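Local coordinates for hypothetical protein TM0486 (Thermotoga maritima, PDB 1VK8) that binds thiamin and takes part in the response of the cell to oxidative conditions, at the interface of chains A and B. Coordinates in Å, arbitrary orientation; residue numbers count along the deposited sequence, not the author numbering. Chains: chain A/B, hypothetical protein TM0486.

The interface of chains A and B. Residues chain A 69-70, 73-74, 77; chain B 14, 62-63, 91.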
loop_
_atom_site.group_PDB
_atom_site.type_symbol
_atom_site.label_atom_id
_atom_site.label_comp_id
_atom_site.label_asym_id
_atom_site.label_seq_id
_atom_site.Cartn_x
_atom_site.Cartn_y
_atom_site.Cartn_z
ATOM N N VAL A 69 -10.758 -12.558 -6.159
ATOM C CA VAL A 69 -9.731 -11.654 -6.692
ATOM C C VAL A 69 -9.207 -12.163 -8.031
ATOM O O VAL A 69 -8.991 -11.363 -8.947
ATOM C CB VAL A 69 -8.589 -11.378 -5.667
ATOM C CG1 VAL A 69 -7.393 -10.658 -6.319
ATOM C CG2 VAL A 69 -9.113 -10.575 -4.497
ATOM N N LYS A 70 -9.042 -13.476 -8.197
ATOM C CA LYS A 70 -8.640 -14.026 -9.507
ATOM C C LYS A 70 -9.648 -13.644 -10.605
ATOM O O LYS A 70 -9.267 -13.223 -11.673
ATOM C CB LYS A 70 -8.550 -15.557 -9.489
ATOM C CG LYS A 70 -7.611 -16.162 -8.448
ATOM C CD LYS A 70 -7.749 -17.680 -8.522
ATOM C CE LYS A 70 -6.923 -18.402 -7.539
ATOM N NZ LYS A 70 -7.373 -19.771 -7.468
ATOM N N ALA A 73 -9.580 -9.755 -11.473
ATOM C CA ALA A 73 -8.493 -9.346 -12.344
ATOM C C ALA A 73 -8.802 -9.656 -13.801
ATOM O O ALA A 73 -8.552 -8.831 -14.673
ATOM C CB ALA A 73 -7.214 -9.981 -11.922
ATOM N N ARG A 74 -9.340 -10.847 -14.064
ATOM C CA ARG A 74 -9.678 -11.279 -15.416
ATOM C C ARG A 74 -10.777 -10.390 -15.997
ATOM O O ARG A 74 -10.703 -9.941 -17.144
ATOM C CB ARG A 74 -10.167 -12.743 -15.390
ATOM C CG ARG A 74 -9.683 -13.589 -16.547
ATOM C CD ARG A 74 -8.293 -14.141 -16.342
ATOM N NE ARG A 74 -8.038 -14.372 -14.931
ATOM C CZ ARG A 74 -6.846 -14.354 -14.321
ATOM N NH1 ARG A 74 -5.678 -14.124 -14.972
ATOM N NH2 ARG A 74 -6.851 -14.571 -13.010
ATOM N N GLU A 77 -9.637 -6.826 -17.058
ATOM C CA GLU A 77 -8.897 -6.840 -18.316
ATOM C C GLU A 77 -9.671 -6.269 -19.500
ATOM O O GLU A 77 -9.064 -5.637 -20.355
ATOM C CB GLU A 77 -8.410 -8.260 -18.619
ATOM C CG GLU A 77 -7.281 -8.364 -19.642
ATOM C CD GLU A 77 -6.851 -9.811 -19.880
ATOM O OE1 GLU A 77 -6.617 -10.569 -18.888
ATOM O OE2 GLU A 77 -6.765 -10.193 -21.072
ATOM N N PRO B 14 -1.987 -14.733 -17.694
ATOM C CA PRO B 14 -0.661 -14.031 -17.759
ATOM C C PRO B 14 0.239 -14.202 -16.531
ATOM O O PRO B 14 -0.282 -14.357 -15.374
ATOM C CB PRO B 14 -1.055 -12.544 -17.850
ATOM C CG PRO B 14 -2.418 -12.480 -17.183
ATOM C CD PRO B 14 -3.103 -13.760 -17.697
ATOM N N PHE B 62 -0.507 -15.493 -12.396
ATOM C CA PHE B 62 -1.323 -14.811 -11.370
ATOM C C PHE B 62 -2.126 -15.742 -10.460
ATOM O O PHE B 62 -2.070 -15.600 -9.245
ATOM C CB PHE B 62 -2.268 -13.770 -11.999
ATOM C CG PHE B 62 -3.049 -12.986 -10.983
ATOM C CD1 PHE B 62 -2.391 -12.284 -9.990
ATOM C CD2 PHE B 62 -4.427 -12.980 -10.980
ATOM C CE1 PHE B 62 -3.106 -11.585 -9.013
ATOM C CE2 PHE B 62 -5.134 -12.261 -10.014
ATOM C CZ PHE B 62 -4.472 -11.579 -9.042
ATOM N N GLU B 63 -2.858 -16.703 -11.034
ATOM C CA GLU B 63 -3.747 -17.542 -10.225
ATOM C C GLU B 63 -2.922 -18.464 -9.320
ATOM O O GLU B 63 -3.303 -18.739 -8.188
ATOM C CB GLU B 63 -4.694 -18.314 -11.131
ATOM C CG GLU B 63 -5.582 -17.360 -11.954
ATOM C CD GLU B 63 -6.942 -17.936 -12.359
ATOM O OE1 GLU B 63 -7.202 -19.137 -12.139
ATOM O OE2 GLU B 63 -7.778 -17.163 -12.885
ATOM N N TYR B 91 -0.686 -6.031 -12.955
ATOM C CA TYR B 91 -1.389 -6.930 -13.839
ATOM C C TYR B 91 -1.343 -6.347 -15.233
ATOM O O TYR B 91 -1.820 -5.274 -15.449
ATOM C CB TYR B 91 -2.857 -7.080 -13.401
ATOM C CG TYR B 91 -3.564 -8.239 -14.094
ATOM C CD1 TYR B 91 -4.149 -8.077 -15.341
ATOM C CD2 TYR B 91 -3.596 -9.501 -13.509
ATOM C CE1 TYR B 91 -4.784 -9.165 -16.000
ATOM C CE2 TYR B 91 -4.197 -10.578 -14.157
ATOM C CZ TYR B 91 -4.798 -10.407 -15.374
ATOM O OH TYR B 91 -5.401 -11.478 -15.960
HETATM O O HOH W 1 -6.996 -20.855 -10.123
#
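A:Lys70, A:Ala73 and A:Arg74, on one side of helix 62-76 with regular helical backbone, meet B:Phe62 and B:Glu63 at the start of the same helix in chain B and B:Tyr91, extended near the end of strand 82-92. In this two-fold interface of the deposited assembly, which may hold two copies of the thiamin-binding protein together, one arginine illustrates how a single side chain can join several partners. Bent at chi2 (83°) and chi3, A:Arg74 swings its guanidinium between B:Glu63 and B:Tyr91. Its NH2 forms a salt bridge with carboxylate OE2 of B:Glu63 at 2.8 Å; the guanidinium and carboxylate planes are turned 65° apart and no N-H of NH2 is aimed at the oxygen, so the pairing is likely to be mainly electrostatic. The same NH2 lies at the edge of the B:Phe62 ring, in its plane, 3.5 Å from CD2. NH1 gives a hydrogen bond to the phenol OH of B:Tyr91 at 2.8 Å, again at the ring edge. That hydroxyl in turn donates to OE1 of A:Glu77, a poorly ordered residue, over 3.3 Å. A phenylalanine in place of B:Tyr91 would probably leave NH1 of A:Arg74 without this acceptor and the carboxylate of A:Glu77 without its donor. Beside the polar groups, the methyl of A:Ala73 packs against both rings, its CB 3.6 Å from CE2 of B:Phe62. Farther along, a water links A:Lys70 to B:Glu63, 2.9 Å from the amine NZ and 2.7 Å from carboxylate OE1.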